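Local coordinates for protein toll-like receptor 13 (Mus musculus, PDB 4Z0C) that recognises and binds bacterial 23S ribosomal RNA and signals through MYD88 and TRAF6 to activate NF-kappa-B and the inflammatory response, at residues S167-D172 against G188-E193. Sequence-based numbering, arbitrary orientation.
Sequences SIMYLD and GNKLRE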
ATOM      1  N   SER A 167      -4.945 -42.981  11.955  1.00 43.67           N
ATOM      2  CA  SER A 167      -4.662 -43.543  13.273  1.00 42.37           C
ATOM      3  C   SER A 167      -4.210 -45.009  13.219  1.00 43.98           C
ATOM      4  O   SER A 167      -4.498 -45.798  14.129  1.00 44.03           O
ATOM      5  CB  SER A 167      -5.893 -43.434  14.167  1.00 43.33           C
ATOM      6  OG  SER A 167      -6.152 -42.091  14.488  1.00 43.71           O
ATOM      7  N   ILE A 168      -3.520 -45.379  12.148  1.00 41.20           N
ATOM      8  CA  ILE A 168      -3.020 -46.736  12.024  1.00 35.67           C
ATOM      9  C   ILE A 168      -1.885 -46.988  13.025  1.00 50.51           C
ATOM     10  O   ILE A 168      -0.904 -46.242  13.101  1.00 52.15           O
ATOM     11  CB  ILE A 168      -2.564 -47.028  10.594  1.00 32.63           C
ATOM     12  CG1 ILE A 168      -3.769 -46.964   9.653  1.00 39.39           C
ATOM     13  CG2 ILE A 168      -1.960 -48.399  10.505  1.00 32.72           C
ATOM     14  CD1 ILE A 168      -3.423 -47.118   8.183  1.00 41.40           C
ATOM     15  N   MET A 169      -2.026 -48.065  13.785  1.00 56.92           N
ATOM     16  CA  MET A 169      -1.113 -48.367  14.871  1.00 53.84           C
ATOM     17  C   MET A 169      -0.347 -49.621  14.507  1.00 48.21           C
ATOM     18  O   MET A 169       0.829 -49.749  14.833  1.00 40.48           O
ATOM     19  CB  MET A 169      -1.896 -48.589  16.166  1.00 57.75           C
ATOM     20  CG  MET A 169      -1.067 -48.534  17.437  1.00 62.77           C
ATOM     21  SD  MET A 169      -2.086 -48.190  18.888  1.00 81.02           S
ATOM     22  CE  MET A 169      -2.954 -46.714  18.362  1.00 49.00           C
ATOM     23  N   TYR A 170      -1.026 -50.548  13.830  1.00 50.42           N
ATOM     24  CA  TYR A 170      -0.402 -51.809  13.441  1.00 45.22           C
ATOM     25  C   TYR A 170      -0.594 -52.158  11.969  1.00 47.54           C
ATOM     26  O   TYR A 170      -1.631 -51.864  11.384  1.00 49.10           O
ATOM     27  CB  TYR A 170      -0.954 -52.942  14.308  1.00 44.17           C
ATOM     28  CG  TYR A 170      -0.706 -52.715  15.775  1.00 48.76           C
ATOM     29  CD1 TYR A 170       0.577 -52.801  16.292  1.00 43.72           C
ATOM     30  CD2 TYR A 170      -1.748 -52.396  16.646  1.00 53.54           C
ATOM     31  CE1 TYR A 170       0.829 -52.576  17.624  1.00 41.96           C
ATOM     32  CE2 TYR A 170      -1.503 -52.175  17.996  1.00 51.01           C
ATOM     33  CZ  TYR A 170      -0.209 -52.275  18.473  1.00 43.91           C
ATOM     34  OH  TYR A 170       0.078 -52.059  19.800  1.00 42.85           O
ATOM     35  N   LEU A 171       0.402 -52.814  11.381  1.00 49.32           N
ATOM     36  CA  LEU A 171       0.240 -53.378  10.048  1.00 57.87           C
ATOM     37  C   LEU A 171      -0.527 -54.702  10.118  1.00 60.01           C
ATOM     38  O   LEU A 171      -0.864 -55.172  11.202  1.00 67.33           O
ATOM     39  CB  LEU A 171       1.593 -53.577   9.353  1.00 53.90           C
ATOM     40  CG  LEU A 171       2.310 -52.373   8.733  1.00 46.71           C
ATOM     41  CD1 LEU A 171       1.494 -51.092   8.884  1.00 46.04           C
ATOM     42  CD2 LEU A 171       3.708 -52.215   9.288  1.00 51.83           C
ATOM     43  N   ASP A 172      -0.831 -55.274   8.955  1.00 58.51           N
ATOM     44  CA  ASP A 172      -1.598 -56.521   8.872  1.00 65.93           C
ATOM     45  C   ASP A 172      -0.698 -57.763   8.713  1.00 62.87           C
ATOM     46  O   ASP A 172       0.366 -57.690   8.095  1.00 59.86           O
ATOM     47  CB  ASP A 172      -2.606 -56.424   7.720  1.00 64.97           C
ATOM     48  CG  ASP A 172      -3.234 -57.762   7.376  1.00 70.33           C
ATOM     49  OD1 ASP A 172      -2.661 -58.479   6.529  1.00 69.36           O
ATOM     50  OD2 ASP A 172      -4.294 -58.095   7.947  1.00 72.69           O
ATOM     51  N   GLY A 188       2.255 -39.482   9.506  1.00 31.58           N
ATOM     52  CA  GLY A 188       1.368 -38.865  10.471  1.00 30.89           C
ATOM     53  C   GLY A 188       0.347 -39.819  11.047  1.00 36.27           C
ATOM     54  O   GLY A 188      -0.746 -39.422  11.435  1.00 49.67           O
ATOM     55  N   ASN A 189       0.719 -41.083  11.128  1.00 40.87           N
ATOM     56  CA  ASN A 189      -0.090 -42.050  11.846  1.00 44.82           C
ATOM     57  C   ASN A 189       0.522 -42.317  13.213  1.00 43.74           C
ATOM     58  O   ASN A 189       1.275 -41.494  13.744  1.00 39.55           O
ATOM     59  CB  ASN A 189      -0.198 -43.342  11.053  1.00 41.37           C
ATOM     60  CG  ASN A 189      -1.217 -43.257   9.963  1.00 42.22           C
ATOM     61  OD1 ASN A 189      -2.359 -43.656  10.149  1.00 49.17           O
ATOM     62  ND2 ASN A 189      -0.816 -42.740   8.808  1.00 39.23           N
ATOM     63  N   LYS A 190       0.222 -43.475  13.777  1.00 46.72           N
ATOM     64  CA  LYS A 190       0.765 -43.810  15.084  1.00 54.14           C
ATOM     65  C   LYS A 190       1.319 -45.234  15.112  1.00 53.03           C
ATOM     66  O   LYS A 190       1.065 -45.998  16.042  1.00 58.44           O
ATOM     67  CB  LYS A 190      -0.268 -43.553  16.189  1.00 52.78           C
ATOM     68  CG  LYS A 190      -1.679 -43.406  15.684  1.00 54.71           C
ATOM     69  CD  LYS A 190      -2.405 -42.304  16.414  1.00 54.38           C
ATOM     70  CE  LYS A 190      -2.621 -42.686  17.860  1.00 57.96           C
ATOM     71  NZ  LYS A 190      -3.636 -43.771  18.018  1.00 52.77           N
ATOM     72  N   LEU A 191       2.067 -45.566  14.061  1.00 51.27           N
ATOM     73  CA  LEU A 191       2.665 -46.888  13.878  1.00 45.31           C
ATOM     74  C   LEU A 191       3.574 -47.314  15.014  1.00 43.17           C
ATOM     75  O   LEU A 191       4.461 -46.561  15.412  1.00 41.31           O
ATOM     76  CB  LEU A 191       3.484 -46.927  12.592  1.00 39.51           C
ATOM     77  CG  LEU A 191       2.701 -46.967  11.289  1.00 39.11           C
ATOM     78  CD1 LEU A 191       3.665 -46.890  10.114  1.00 39.95           C
ATOM     79  CD2 LEU A 191       1.876 -48.233  11.238  1.00 35.78           C
ATOM     80  N   ARG A 192       3.377 -48.541  15.493  1.00 49.63           N
ATOM     81  CA  ARG A 192       4.244 -49.127  16.511  1.00 53.26           C
ATOM     82  C   ARG A 192       5.206 -50.093  15.850  1.00 49.31           C
ATOM     83  O   ARG A 192       6.165 -50.530  16.469  1.00 45.95           O
ATOM     84  CB  ARG A 192       3.431 -49.875  17.569  1.00 54.79           C
ATOM     85  CG  ARG A 192       2.480 -49.014  18.372  1.00 62.22           C
ATOM     86  CD  ARG A 192       3.059 -48.598  19.714  1.00 72.48           C
ATOM     87  NE  ARG A 192       2.124 -47.743  20.443  1.00 82.45           N
ATOM     88  CZ  ARG A 192       1.147 -48.195  21.225  1.00 84.88           C
ATOM     89  NH1 ARG A 192       0.342 -47.344  21.845  1.00 82.83           N
ATOM     90  NH2 ARG A 192       0.967 -49.500  21.378  1.00 87.70           N
ATOM     91  N   GLU A 193       4.962 -50.409  14.582  1.00 50.93           N
ATOM     92  CA  GLU A 193       5.781 -51.402  13.891  1.00 53.84           C
ATOM     93  C   GLU A 193       6.013 -51.038  12.428  1.00 53.16           C
ATOM     94  O   GLU A 193       5.220 -50.327  11.815  1.00 59.21           O
ATOM     95  CB  GLU A 193       5.102 -52.779  13.959  1.00 58.36           C
ATOM     96  CG  GLU A 193       4.181 -53.043  12.764  1.00 68.66           C
ATOM     97  CD  GLU A 193       3.174 -54.158  12.988  1.00 77.83           C
ATOM     98  OE1 GLU A 193       2.239 -53.967  13.798  1.00 80.22           O
ATOM     99  OE2 GLU A 193       3.301 -55.215  12.331  1.00 80.73           O
TER
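Asn189 sets CG anti to its carbonyl carbon (chi1 -80°), which turns its amide against the backbone of 167-172. Asn189 OD1 accepts a hydrogen bond from Ile168 N at 2.9 Å, on a lone pair in the amide plane. ND2 of the same amide gives hydrogen bonds to the carbonyls of Leu163 and Phe186, so both ends of the buried group are satisfied and its rotation is fixed. Two backbone bonds continue the pairing. Lys190 N reaches Ile168 O from above the carbonyl plane, at 3.1 Å. Arg192 N meets Met169 O in plane and fairly straight, at 2.9 Å.

Met169 has CG anti to the backbone N (chi1 -164°) and bends at chi3. It runs alongside Arg192, and its SD lies over one guanidinium face, 4.0 Å from Arg192 CZ. CE ends next to Lys190 NZ. The Tyr170 ring crosses the Arg192 chain obliquely, with ring and guanidinium planes nearly perpendicular (87°).

Glu193 extends beyond CG and brings OE1 in plane to the edge of the Tyr170 ring, 3.2 Å from Tyr170 CD1. The same oxygen accepts a weak bond from Leu171 N. OE2 is hydrogen-bonded to His173 NE2. On the inner side, Leu191 CD2 touches Leu171 CD1 at 3.7 Å and also packs on Ile168 CG2. Ile168 and Leu171 also touch Phe145, in helix 145-152 of the preceding repeat.

The two segments are equivalent loops of LRR 6 and LRR 7, each following its short strand, and they run roughly the same way. Asn189 bridges neighbouring turns, and Asn212 OD1 in turn accepts the N-H of Leu191. This is the asparagine ladder of the leucine-rich repeat solenoid, here in the receptor's ectodomain.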